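Local coordinates for protein translation initiation factor eIF-2B (Pyrococcus horikoshii, PDB 1VB5) that probably catalyses the exchange of GDP for GTP on translation initiation factor 2, as the regulatory subunit of the archaeal factor 2B, at residues R17-S22 / H116-T121; V112-S117 / K137-E142; I125-K130 / S159-E164; T141-D146 / I166-M171; L173-A178 / L205-N210. All coordinates share one frame; numbering follows the deposited sequence.

Contact 1: residues R17-S22 / H116-T121; sequences RIKGAS and HSFSST
The ring of Phe-118 meets the loop Ile-18 to Gly-20. Gly-20 N lies at the edge near the ring plane, 4.3 Å from Phe-118 CD2. Ile-18 O and Lys-19 NZ approach obliquely, the amine standing 3.7 Å from Phe-118 CZ. One face carries Ser-120, two residues along the same segment, whose N sits 3.9 Å above the plane, off centre toward the rim. His-151 of helix 148-158 is also packed here, its ring meeting that of Phe-118 and its NE2 bonded to Lys-19 NZ. A bend at chi2 (-64°) turns the lysine CD over to the ring, 3.8 Å from Phe-118 CE2.

The contact illustrates how two helix starts can be set against each other. Gly-20 and Ser-119 are the N-caps of helices 21-38 and 120-131, the latter leaving the Rossmann-like sheet, and the Ser-119 hydroxyl caps Val-122 N. Just beyond, Ser-120 OG touches Ser-22 CB at 3.3 Å, and both serine hydroxyls turn to Lys-96 NZ, that of Ser-120 weakly. One water donates to Phe-118 O (3.0 Å) and accepts weakly from Ala-21 N. The chemistry implies a seam made of an aromatic ring, one bridging water and one lysine, Lys-96, met by both serine hydroxyls, whose positive charge would probably keep the serine oxygens turned toward it as acceptors.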
# COMPACT_ATOMS: atom_id res chain seq x y z
N ARG B 17 7.84 -17.45 4.09
CA ARG B 17 7.20 -16.21 3.68
C ARG B 17 8.13 -15.08 3.27
O ARG B 17 7.68 -14.04 2.81
CB ARG B 17 6.25 -15.71 4.77
CG ARG B 17 6.68 -16.00 6.19
CD ARG B 17 5.44 -16.30 7.00
NE ARG B 17 4.68 -17.38 6.37
CZ ARG B 17 3.44 -17.72 6.68
NH1 ARG B 17 2.78 -17.06 7.63
NH2 ARG B 17 2.85 -18.73 6.05
N ILE B 18 9.43 -15.29 3.42
CA ILE B 18 10.40 -14.28 3.01
C ILE B 18 10.89 -14.60 1.60
O ILE B 18 10.61 -13.87 0.66
CB ILE B 18 11.60 -14.23 3.98
CG1 ILE B 18 11.11 -13.90 5.40
CG2 ILE B 18 12.60 -13.18 3.51
CD1 ILE B 18 10.32 -12.60 5.50
N LYS B 19 11.62 -15.71 1.46
CA LYS B 19 12.12 -16.12 0.16
C LYS B 19 10.92 -16.39 -0.74
O LYS B 19 9.90 -16.91 -0.29
CB LYS B 19 12.99 -17.37 0.29
CG LYS B 19 14.34 -17.12 0.94
CD LYS B 19 15.19 -16.19 0.07
CE LYS B 19 16.58 -15.96 0.68
NZ LYS B 19 17.42 -15.04 -0.15
N GLY B 20 11.03 -16.04 -2.02
CA GLY B 20 9.92 -16.23 -2.93
C GLY B 20 9.94 -17.43 -3.86
O GLY B 20 10.46 -18.49 -3.52
N ALA B 21 9.36 -17.25 -5.04
CA ALA B 21 9.27 -18.29 -6.06
C ALA B 21 10.55 -19.13 -6.17
O ALA B 21 10.55 -20.31 -5.82
CB ALA B 21 8.95 -17.66 -7.41
N SER B 22 11.62 -18.52 -6.65
CA SER B 22 12.90 -19.21 -6.82
C SER B 22 13.20 -20.21 -5.71
O SER B 22 13.39 -21.40 -5.98
CB SER B 22 14.03 -18.18 -6.91
OG SER B 22 15.29 -18.83 -6.97
N HIS B 116 9.03 -3.55 -5.34
CA HIS B 116 8.08 -3.94 -4.30
C HIS B 116 8.32 -5.41 -3.95
O HIS B 116 8.68 -6.20 -4.81
CB HIS B 116 6.65 -3.72 -4.83
CG HIS B 116 5.57 -4.21 -3.91
ND1 HIS B 116 5.45 -3.79 -2.60
CD2 HIS B 116 4.53 -5.06 -4.13
CE1 HIS B 116 4.40 -4.37 -2.05
NE2 HIS B 116 3.83 -5.14 -2.95
N SER B 117 8.14 -5.74 -2.67
CA SER B 117 8.34 -7.10 -2.18
C SER B 117 9.78 -7.59 -2.38
O SER B 117 10.69 -6.79 -2.61
CB SER B 117 7.36 -8.05 -2.86
OG SER B 117 7.36 -9.32 -2.23
N PHE B 118 9.98 -8.90 -2.29
CA PHE B 118 11.31 -9.49 -2.47
C PHE B 118 11.34 -10.49 -3.62
O PHE B 118 10.49 -11.37 -3.72
CB PHE B 118 11.77 -10.20 -1.19
CG PHE B 118 13.11 -10.91 -1.34
CD1 PHE B 118 14.29 -10.18 -1.42
CD2 PHE B 118 13.16 -12.30 -1.47
CE1 PHE B 118 15.52 -10.82 -1.63
CE2 PHE B 118 14.39 -12.95 -1.67
CZ PHE B 118 15.57 -12.21 -1.75
N SER B 119 12.35 -10.34 -4.47
CA SER B 119 12.55 -11.22 -5.62
C SER B 119 14.05 -11.43 -5.78
O SER B 119 14.78 -10.48 -6.05
CB SER B 119 11.99 -10.57 -6.88
OG SER B 119 12.50 -11.19 -8.04
N SER B 120 14.51 -12.67 -5.62
CA SER B 120 15.93 -12.96 -5.76
C SER B 120 16.42 -12.58 -7.15
O SER B 120 17.58 -12.22 -7.33
CB SER B 120 16.22 -14.44 -5.46
OG SER B 120 15.29 -15.28 -6.12
N THR B 121 15.53 -12.64 -8.13
CA THR B 121 15.88 -12.30 -9.50
C THR B 121 16.13 -10.80 -9.63
O THR B 121 17.12 -10.38 -10.23
CB THR B 121 14.76 -12.74 -10.48
OG1 THR B 121 14.65 -14.17 -10.44
CG2 THR B 121 15.07 -12.30 -11.90
O HOH W 1 9.43 -13.88 -4.95

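Contact 2: residues V112-S117 / K137-E142; sequences VIITHS and KVILTE
Val-112 CG1 presses on Ile-139 CD1 at 3.4 Å, closer than carbon atoms usually pack, on the sheet face that Ile-114 shares. The two segments are the parallel neighbours of a beta-alpha-beta unit, strand 111-115, helix 120-131 and strand 136-141, in a Rossmann-like domain; their axes run 4.5 Å apart and 18° off parallel. Ile-139 is bonded through both its N and its O: its N donates to Ile-113 O at 2.7 Å, and its O accepts from Thr-115 N at 2.9 Å, nearly along the C=O axis. Ile-113 N opens the run on Lys-137 O. On the same face as Val-112, Ile-114 CG1 lies 4.0 Å from Ile-139 CB, and Phe-174 of helix 171-175 covers this pair. The other face carries Ile-113, Val-138, Thr-115 and Leu-140, where Thr-115 CG2 and Leu-140 CB stand side by side at 3.8 Å beneath Leu-152 of helix 148-158; the Thr-115 hydroxyl itself turns to Ile-182 O on the next strand.

At the carboxyl end of the pair a side-chain bond joins the segments. With CG anti to its backbone N (chi1 175°), His-116 brings its ring edge to Thr-141, and ND1 and Thr-141 OG1 share a 2.7 Å hydrogen bond while NE2 holds Ala-198 O.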
# COMPACT_ATOMS: atom_id res chain seq x y z
N VAL B 112 16.99 5.67 -10.49
CA VAL B 112 16.44 5.55 -9.15
C VAL B 112 15.42 4.45 -9.38
O VAL B 112 14.38 4.67 -10.01
CB VAL B 112 15.75 6.83 -8.67
CG1 VAL B 112 15.02 6.55 -7.35
CG2 VAL B 112 16.79 7.94 -8.47
N ILE B 113 15.77 3.27 -9.01
CA ILE B 113 14.94 2.09 -9.20
C ILE B 113 13.97 1.85 -8.05
O ILE B 113 14.37 1.80 -6.89
CB ILE B 113 15.81 0.82 -9.36
CG1 ILE B 113 16.87 1.05 -10.44
CG2 ILE B 113 14.94 -0.38 -9.70
CD1 ILE B 113 17.96 -0.03 -10.46
N ILE B 114 12.68 1.70 -8.36
CA ILE B 114 11.70 1.44 -7.32
C ILE B 114 11.21 0.02 -7.53
O ILE B 114 11.04 -0.43 -8.67
CB ILE B 114 10.50 2.42 -7.38
CG1 ILE B 114 9.58 2.18 -6.19
CG2 ILE B 114 9.73 2.25 -8.68
CD1 ILE B 114 8.58 3.31 -5.94
N THR B 115 11.01 -0.70 -6.43
CA THR B 115 10.56 -2.08 -6.51
C THR B 115 9.63 -2.36 -5.34
O THR B 115 9.46 -1.52 -4.45
CB THR B 115 11.77 -3.07 -6.49
OG1 THR B 115 11.31 -4.40 -6.79
CG2 THR B 115 12.46 -3.06 -5.14
N HIS B 116 9.03 -3.55 -5.34
CA HIS B 116 8.08 -3.94 -4.30
C HIS B 116 8.32 -5.41 -3.95
O HIS B 116 8.68 -6.20 -4.81
CB HIS B 116 6.65 -3.72 -4.83
CG HIS B 116 5.57 -4.21 -3.91
ND1 HIS B 116 5.45 -3.79 -2.60
CD2 HIS B 116 4.53 -5.06 -4.13
CE1 HIS B 116 4.40 -4.37 -2.05
NE2 HIS B 116 3.83 -5.14 -2.95
N SER B 117 8.14 -5.74 -2.67
CA SER B 117 8.34 -7.10 -2.18
C SER B 117 9.78 -7.59 -2.38
O SER B 117 10.69 -6.79 -2.61
CB SER B 117 7.36 -8.05 -2.86
OG SER B 117 7.36 -9.32 -2.23
N LYS B 137 20.26 4.33 -7.21
CA LYS B 137 19.70 4.23 -5.87
C LYS B 137 18.43 3.39 -5.99
O LYS B 137 17.81 3.34 -7.05
CB LYS B 137 19.34 5.61 -5.32
CG LYS B 137 20.50 6.60 -5.27
CD LYS B 137 20.03 7.99 -4.85
CE LYS B 137 21.14 9.02 -5.00
NZ LYS B 137 20.68 10.40 -4.67
N VAL B 138 18.05 2.74 -4.90
CA VAL B 138 16.86 1.91 -4.91
C VAL B 138 15.83 2.34 -3.87
O VAL B 138 16.16 2.69 -2.74
CB VAL B 138 17.22 0.44 -4.65
CG1 VAL B 138 15.96 -0.42 -4.70
CG2 VAL B 138 18.23 -0.04 -5.68
N ILE B 139 14.56 2.33 -4.28
CA ILE B 139 13.46 2.65 -3.39
C ILE B 139 12.70 1.35 -3.32
O ILE B 139 12.33 0.79 -4.36
CB ILE B 139 12.56 3.77 -3.96
CG1 ILE B 139 13.38 5.05 -4.15
CG2 ILE B 139 11.40 4.03 -3.01
CD1 ILE B 139 12.66 6.15 -4.92
N LEU B 140 12.47 0.85 -2.11
CA LEU B 140 11.75 -0.41 -1.95
C LEU B 140 10.76 -0.34 -0.81
O LEU B 140 10.92 0.45 0.12
CB LEU B 140 12.75 -1.53 -1.71
CG LEU B 140 13.61 -1.36 -0.46
CD1 LEU B 140 13.07 -2.25 0.65
CD2 LEU B 140 15.05 -1.72 -0.78
N THR B 141 9.73 -1.17 -0.87
CA THR B 141 8.70 -1.19 0.15
C THR B 141 8.99 -2.25 1.20
O THR B 141 9.62 -3.26 0.90
CB THR B 141 7.31 -1.51 -0.45
OG1 THR B 141 7.32 -2.85 -0.96
CG2 THR B 141 6.99 -0.56 -1.57
N GLU B 142 8.53 -2.02 2.42
CA GLU B 142 8.73 -2.98 3.50
C GLU B 142 7.92 -4.24 3.19
O GLU B 142 8.30 -5.34 3.59
CB GLU B 142 8.29 -2.37 4.84
CG GLU B 142 6.83 -1.99 4.90
CD GLU B 142 6.50 -1.14 6.14
OE1 GLU B 142 5.31 -0.80 6.33
OE2 GLU B 142 7.43 -0.83 6.91
O HOH W 2 10.53 -4.06 -1.72

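Contact 3: residues I125-K130 / S159-E164; sequences IIRTAK and SGIEFE
Arg-127 NE donates to Ser-159 OG at 2.7 Å, and one helical turn on Lys-130 NZ donates to Ser-159 O at 2.9 Å. One serine thus takes both cationic chains, the first on its hydroxyl and the second on its carbonyl. Ser-159 stands where helix 148-158 runs out in a Schellman motif, with Gly-160 leaving helical geometry at positive phi, so the contact ties helix 120-131 to the turn that leads into strand 163-166, outermost in this chain's Rossmann-like sheet.

The two bonds differ in shape. Arg-127 reaches out extended, with CD anti at chi2 (176°), and the hydroxyl lies 25° out of the guanidinium plane. Lys-130 folds instead, its chain bent at chi2 and chi3, and its amine comes into the carbonyl plane on a lone pair. The ammonium group, at the carboxyl end of helix 148-158, would probably interact favourably with the dipole of that helix.

The guanidinium has further mates: NH2 forms a salt bridge with Glu-155 and NH1 with Glu-124. An alanine in place of Arg-127 would probably leave both glutamates without their mate and the Ser-159 hydroxyl without the NE donor, weakening this tie between helix and turn.

Farther in, packing takes over around Ile-161, which is also covered by Phe-136 and Leu-156. Lys-130 contributes its methylenes as well as its charge, CD lying 3.5 Å from Ile-161 CG1. At the tip of the isoleucine, its CD1 rests 3.6 Å from Ile-126 CG2.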
# COMPACT_ATOMS: atom_id res chain seq x y z
N ILE B 125 19.67 -8.76 -10.45
CA ILE B 125 19.74 -7.78 -11.53
C ILE B 125 20.43 -6.55 -10.96
O ILE B 125 21.34 -5.99 -11.56
CB ILE B 125 18.33 -7.35 -12.02
CG1 ILE B 125 17.67 -8.50 -12.79
CG2 ILE B 125 18.44 -6.12 -12.91
CD1 ILE B 125 16.26 -8.17 -13.30
N ILE B 126 19.99 -6.14 -9.78
CA ILE B 126 20.54 -4.96 -9.13
C ILE B 126 22.02 -5.13 -8.78
O ILE B 126 22.83 -4.23 -9.01
CB ILE B 126 19.70 -4.62 -7.87
CG1 ILE B 126 18.37 -4.00 -8.31
CG2 ILE B 126 20.46 -3.68 -6.96
CD1 ILE B 126 17.35 -3.81 -7.18
N ARG B 127 22.38 -6.30 -8.25
CA ARG B 127 23.76 -6.57 -7.89
C ARG B 127 24.69 -6.61 -9.10
O ARG B 127 25.82 -6.11 -9.04
CB ARG B 127 23.85 -7.90 -7.13
CG ARG B 127 23.42 -7.81 -5.68
CD ARG B 127 23.42 -9.16 -5.00
NE ARG B 127 23.33 -9.01 -3.55
CZ ARG B 127 22.98 -9.98 -2.71
NH1 ARG B 127 22.68 -11.19 -3.18
NH2 ARG B 127 22.93 -9.74 -1.41
N THR B 128 24.22 -7.20 -10.19
CA THR B 128 25.02 -7.29 -11.40
C THR B 128 25.26 -5.89 -11.97
O THR B 128 26.34 -5.60 -12.48
CB THR B 128 24.33 -8.16 -12.48
OG1 THR B 128 24.20 -9.50 -12.00
CG2 THR B 128 25.15 -8.16 -13.78
N ALA B 129 24.25 -5.03 -11.87
CA ALA B 129 24.39 -3.67 -12.38
C ALA B 129 25.43 -2.91 -11.57
O ALA B 129 26.24 -2.16 -12.13
CB ALA B 129 23.04 -2.94 -12.32
N LYS B 130 25.41 -3.10 -10.26
CA LYS B 130 26.37 -2.43 -9.38
C LYS B 130 27.78 -2.96 -9.65
O LYS B 130 28.75 -2.21 -9.64
CB LYS B 130 26.02 -2.67 -7.91
CG LYS B 130 27.03 -2.05 -6.95
CD LYS B 130 27.20 -2.89 -5.69
CE LYS B 130 27.65 -4.31 -6.03
NZ LYS B 130 27.98 -5.12 -4.83
N SER B 159 25.53 -5.68 0.01
CA SER B 159 26.21 -5.40 -1.25
C SER B 159 26.70 -3.96 -1.42
O SER B 159 27.35 -3.64 -2.42
CB SER B 159 25.28 -5.77 -2.41
OG SER B 159 24.95 -7.15 -2.37
N GLY B 160 26.41 -3.09 -0.46
CA GLY B 160 26.85 -1.71 -0.55
C GLY B 160 26.05 -0.87 -1.53
O GLY B 160 26.53 0.13 -2.08
N ILE B 161 24.80 -1.26 -1.75
CA ILE B 161 23.93 -0.54 -2.66
C ILE B 161 23.08 0.46 -1.89
O ILE B 161 22.51 0.14 -0.85
CB ILE B 161 23.06 -1.54 -3.45
CG1 ILE B 161 23.99 -2.44 -4.29
CG2 ILE B 161 22.07 -0.80 -4.34
CD1 ILE B 161 23.33 -3.67 -4.85
N GLU B 162 23.00 1.69 -2.40
CA GLU B 162 22.22 2.73 -1.75
C GLU B 162 20.72 2.45 -1.89
O GLU B 162 20.24 2.13 -2.98
CB GLU B 162 22.56 4.09 -2.36
CG GLU B 162 22.18 5.27 -1.47
CD GLU B 162 22.38 6.61 -2.15
OE1 GLU B 162 23.44 6.80 -2.80
OE2 GLU B 162 21.49 7.48 -2.02
N PHE B 163 19.99 2.56 -0.79
CA PHE B 163 18.55 2.30 -0.84
C PHE B 163 17.78 3.11 0.18
O PHE B 163 18.34 3.61 1.15
CB PHE B 163 18.27 0.80 -0.62
CG PHE B 163 18.58 0.32 0.78
CD1 PHE B 163 17.65 0.49 1.81
CD2 PHE B 163 19.80 -0.27 1.07
CE1 PHE B 163 17.94 0.08 3.10
CE2 PHE B 163 20.10 -0.69 2.36
CZ PHE B 163 19.17 -0.52 3.38
N GLU B 164 16.47 3.20 -0.06
CA GLU B 164 15.55 3.93 0.80
C GLU B 164 14.34 3.02 0.95
O GLU B 164 13.88 2.44 -0.03
CB GLU B 164 15.15 5.23 0.11
CG GLU B 164 14.60 6.31 1.02
CD GLU B 164 14.25 7.58 0.25
OE1 GLU B 164 14.02 8.62 0.90
OE2 GLU B 164 14.19 7.53 -1.00

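Contact 4: residues T141-D146 / I166-M171; sequences TESSPD and ITDAQM
Asp-168 spreads its carboxylate over the backbone of Ser-143 and Ser-144, one oxygen to each amide. OD2 accepts from Ser-144 N at 2.9 Å, on its syn side and 19° out of the carboxylate plane, while OD1 takes Ser-143 N in a weak bond of 3.0 Å. The two loops follow neighbouring parallel strands, 136-141 and 163-166, at the carboxyl end of a Rossmann-like sheet, and the last sheet bond between them is Glu-142 N to Ile-166 O, 2.9 Å.

Other polar groups are also provided for. Asp-168 N donates to a water at 3.0 Å, which also meets Ser-144 OG; the same water lies so close to Glu-142 OE1 that its exact place is doubtful. The other carboxylate oxygen of Glu-142 makes a salt bridge with Arg-241 of the second subunit, so the loop reaches the dimer interface. Thr-141 OG1, already engaged by His-116, shares a further hydrogen bond of 3.0 Å with Ser-143 OG. An alanine at Asp-168 would probably leave the amides of Ser-143 and Ser-144 without these acceptors and the loop freer to shift.

Side-chain packing completes the contact. Glu-142 and Thr-167 run side by side, the polar OE1 lying 3.6 Å from the threonine methyl CG2. Thr-141 CG2, for its part, rests 3.6 Å from Met-171 CG.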
# COMPACT_ATOMS: atom_id res chain seq x y z
N THR B 141 9.73 -1.17 -0.87
CA THR B 141 8.70 -1.19 0.15
C THR B 141 8.99 -2.25 1.20
O THR B 141 9.62 -3.26 0.90
CB THR B 141 7.31 -1.51 -0.45
OG1 THR B 141 7.32 -2.85 -0.96
CG2 THR B 141 6.99 -0.56 -1.57
N GLU B 142 8.53 -2.02 2.42
CA GLU B 142 8.73 -2.98 3.50
C GLU B 142 7.92 -4.24 3.19
O GLU B 142 8.30 -5.34 3.59
CB GLU B 142 8.29 -2.37 4.84
CG GLU B 142 6.83 -1.99 4.90
CD GLU B 142 6.50 -1.14 6.14
OE1 GLU B 142 5.31 -0.80 6.33
OE2 GLU B 142 7.43 -0.83 6.91
N SER B 143 6.80 -4.06 2.48
CA SER B 143 5.92 -5.14 2.04
C SER B 143 5.11 -5.86 3.12
O SER B 143 5.47 -6.97 3.54
CB SER B 143 6.71 -6.19 1.25
OG SER B 143 7.48 -5.59 0.23
N SER B 144 4.01 -5.25 3.55
CA SER B 144 3.15 -5.86 4.56
C SER B 144 2.54 -7.14 4.02
O SER B 144 2.32 -7.27 2.82
CB SER B 144 2.03 -4.89 4.95
OG SER B 144 2.57 -3.68 5.45
N PRO B 145 2.21 -8.10 4.90
CA PRO B 145 2.37 -8.05 6.36
C PRO B 145 3.62 -8.75 6.90
O PRO B 145 3.93 -8.62 8.08
CB PRO B 145 1.11 -8.72 6.84
CG PRO B 145 1.00 -9.86 5.88
CD PRO B 145 1.32 -9.21 4.52
N ASP B 146 4.33 -9.48 6.05
CA ASP B 146 5.52 -10.22 6.49
C ASP B 146 6.82 -9.46 6.36
O ASP B 146 7.86 -9.91 6.82
CB ASP B 146 5.62 -11.54 5.72
CG ASP B 146 4.41 -12.42 5.94
OD1 ASP B 146 4.15 -12.78 7.10
OD2 ASP B 146 3.71 -12.73 4.94
N ILE B 166 10.28 2.40 2.13
CA ILE B 166 9.02 3.10 2.33
C ILE B 166 7.94 2.08 2.68
O ILE B 166 8.18 0.87 2.63
CB ILE B 166 8.57 3.87 1.04
CG1 ILE B 166 8.27 2.88 -0.10
CG2 ILE B 166 9.66 4.84 0.60
CD1 ILE B 166 7.77 3.55 -1.39
N THR B 167 6.77 2.57 3.08
CA THR B 167 5.65 1.68 3.40
C THR B 167 4.95 1.45 2.06
O THR B 167 5.14 2.22 1.13
CB THR B 167 4.65 2.35 4.36
OG1 THR B 167 4.13 3.53 3.75
CG2 THR B 167 5.35 2.72 5.67
N ASP B 168 4.13 0.40 1.97
CA ASP B 168 3.44 0.12 0.71
C ASP B 168 2.56 1.28 0.24
O ASP B 168 2.52 1.60 -0.95
CB ASP B 168 2.57 -1.15 0.85
CG ASP B 168 3.36 -2.37 1.35
OD1 ASP B 168 4.61 -2.34 1.33
OD2 ASP B 168 2.73 -3.37 1.76
N ALA B 169 1.85 1.92 1.16
CA ALA B 169 0.96 3.02 0.81
C ALA B 169 1.66 4.26 0.25
O ALA B 169 1.01 5.17 -0.26
CB ALA B 169 0.11 3.40 2.03
N GLN B 170 2.99 4.29 0.32
CA GLN B 170 3.74 5.44 -0.19
C GLN B 170 4.24 5.25 -1.63
O GLN B 170 4.88 6.15 -2.19
CB GLN B 170 4.94 5.73 0.72
CG GLN B 170 4.63 6.54 1.98
CD GLN B 170 5.85 6.67 2.88
OE1 GLN B 170 6.12 5.80 3.70
NE2 GLN B 170 6.59 7.75 2.71
N MET B 171 3.94 4.10 -2.24
CA MET B 171 4.39 3.82 -3.60
C MET B 171 4.02 4.90 -4.61
O MET B 171 4.79 5.18 -5.53
CB MET B 171 3.84 2.46 -4.07
CG MET B 171 4.45 1.29 -3.33
SD MET B 171 4.05 -0.31 -4.06
CE MET B 171 2.26 -0.42 -3.75
O HOH W 3 3.69 -1.07 4.57

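Contact 5: residues L173-A178 / L205-N210; sequences LFCREA and LACHEN
Ala-206 offers its methyl to Cys-175, CB lying 3.8 Å from the sulfur SG, on the flank of helix 200-209 that faces helix 171-175. Both helices belong to the Rossmann-like domain, and the contact is an example of two helices about thirty residues apart in the chain, joined covalently by a disulfide between Cys-175 and Cys-207.

Cys-207 follows and supplies the bond. Its SG is 2.1 Å from Cys-175 SG, with a left-handed chi3 of -93° about the S-S axis. In each cysteine SG is anti to the carbonyl carbon, though Cys-175 is turned well away from the usual value (chi1 -93°). Ile-212 packs on both cysteines, so the buried bridge is covered in part by a loop side chain. Beyond it Glu-209 reaches across to pack on Tyr-201 of the second subunit.

Asn-210, the first residue to leave helical geometry, ends the run and folds its amide back. ND2 donates to Ala-206 O at 2.8 Å from above the carbonyl plane, while the backbone N of Asn-210 reaches the same oxygen, at 3.1 Å, from the opposite face. One carbonyl thus accepts both donors, which holds the asparagine against the helix end. The planes of its side-chain amide and of the Arg-176 guanidinium are turned 62° from each other, and Asn-210 OD1 lies 3.6 Å from Arg-176 CG.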
# COMPACT_ATOMS: atom_id res chain seq x y z
N LEU B 173 3.63 8.14 -3.97
CA LEU B 173 4.43 9.33 -3.72
C LEU B 173 5.84 9.16 -4.28
O LEU B 173 6.46 10.13 -4.71
CB LEU B 173 4.54 9.60 -2.22
CG LEU B 173 3.29 10.15 -1.53
CD1 LEU B 173 3.41 9.91 -0.03
CD2 LEU B 173 3.14 11.64 -1.85
N PHE B 174 6.34 7.94 -4.29
CA PHE B 174 7.68 7.72 -4.80
C PHE B 174 7.89 7.28 -6.26
O PHE B 174 9.02 7.39 -6.73
CB PHE B 174 8.46 6.79 -3.86
CG PHE B 174 8.81 7.43 -2.54
CD1 PHE B 174 7.88 7.47 -1.49
CD2 PHE B 174 10.05 8.02 -2.34
CE1 PHE B 174 8.19 8.08 -0.28
CE2 PHE B 174 10.38 8.64 -1.13
CZ PHE B 174 9.44 8.67 -0.09
N CYS B 175 6.87 6.79 -6.98
CA CYS B 175 7.12 6.42 -8.40
C CYS B 175 7.66 7.73 -8.97
O CYS B 175 8.61 7.74 -9.76
CB CYS B 175 5.84 6.01 -9.21
SG CYS B 175 5.32 4.24 -9.34
N ARG B 176 7.07 8.84 -8.53
CA ARG B 176 7.46 10.19 -8.94
C ARG B 176 8.97 10.43 -8.95
O ARG B 176 9.49 11.03 -9.88
CB ARG B 176 6.80 11.22 -8.01
CG ARG B 176 5.40 11.65 -8.44
CD ARG B 176 4.56 12.19 -7.28
NE ARG B 176 5.30 13.12 -6.43
CZ ARG B 176 4.74 13.87 -5.48
NH1 ARG B 176 3.43 13.82 -5.27
NH2 ARG B 176 5.49 14.68 -4.75
N GLU B 177 9.65 9.96 -7.91
CA GLU B 177 11.10 10.14 -7.80
C GLU B 177 11.87 9.11 -8.62
O GLU B 177 13.00 9.35 -9.03
CB GLU B 177 11.52 10.02 -6.33
CG GLU B 177 10.63 10.79 -5.36
CD GLU B 177 10.77 12.29 -5.49
OE1 GLU B 177 9.95 13.02 -4.88
OE2 GLU B 177 11.71 12.76 -6.19
N ALA B 178 11.26 7.96 -8.86
CA ALA B 178 11.90 6.89 -9.61
C ALA B 178 12.04 7.22 -11.08
O ALA B 178 11.31 8.05 -11.60
CB ALA B 178 11.12 5.59 -9.44
N LEU B 205 -0.00 1.08 -11.64
CA LEU B 205 -0.90 2.19 -11.98
C LEU B 205 -0.24 3.54 -11.76
O LEU B 205 -0.32 4.41 -12.62
CB LEU B 205 -2.19 2.11 -11.16
CG LEU B 205 -3.12 0.91 -11.43
CD1 LEU B 205 -4.31 0.94 -10.47
CD2 LEU B 205 -3.60 0.96 -12.88
N ALA B 206 0.42 3.71 -10.62
CA ALA B 206 1.07 4.98 -10.30
C ALA B 206 2.21 5.32 -11.25
O ALA B 206 2.37 6.47 -11.67
CB ALA B 206 1.59 4.95 -8.86
N CYS B 207 3.01 4.32 -11.58
CA CYS B 207 4.13 4.55 -12.47
C CYS B 207 3.65 4.88 -13.90
O CYS B 207 4.28 5.67 -14.61
CB CYS B 207 5.07 3.34 -12.42
SG CYS B 207 6.18 3.25 -10.96
N HIS B 208 2.53 4.31 -14.32
CA HIS B 208 2.00 4.61 -15.66
C HIS B 208 1.51 6.06 -15.69
O HIS B 208 1.70 6.79 -16.66
CB HIS B 208 0.82 3.68 -15.99
CG HIS B 208 0.05 4.10 -17.20
ND1 HIS B 208 0.50 3.90 -18.49
CD2 HIS B 208 -1.15 4.73 -17.32
CE1 HIS B 208 -0.39 4.37 -19.35
NE2 HIS B 208 -1.40 4.88 -18.66
N GLU B 209 0.87 6.48 -14.60
CA GLU B 209 0.35 7.83 -14.49
C GLU B 209 1.47 8.86 -14.51
O GLU B 209 1.31 9.95 -15.06
CB GLU B 209 -0.45 7.96 -13.19
CG GLU B 209 -1.64 8.87 -13.29
CD GLU B 209 -2.55 8.51 -14.45
OE1 GLU B 209 -2.91 7.32 -14.61
OE2 GLU B 209 -2.91 9.43 -15.22
N ASN B 210 2.61 8.50 -13.94
CA ASN B 210 3.76 9.40 -13.90
C ASN B 210 4.82 9.12 -14.97
O ASN B 210 5.94 9.61 -14.89
CB ASN B 210 4.40 9.34 -12.50
CG ASN B 210 3.49 9.90 -11.41
OD1 ASN B 210 3.29 11.12 -11.31
ND2 ASN B 210 2.90 9.02 -10.59

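Overall arrangement
Contact 2 is the centre of the set: contacts 3, 4 and 5 lie about 11, 10 and 12 Å from it, centre to centre, and each touches it. Strand 136-141 passes its pairing on to contact 3 through Val-138 and Glu-164 and to contact 4 through Leu-140 and Ile-166, so the three contacts share the parallel part of one sheet. Contact 5 lies on a face of that sheet, Ala-178 meeting Ile-114 of contact 2 and Phe-174 meeting Ile-166 of contact 4. Contact 1 stands about 13 Å from contact 2, centre to centre, sharing His-116 and Ser-117 with it, and carries the sheet's loops to the helical N-terminal region. Contacts 4 and 5, their centres about 15 Å apart, both reach the second subunit.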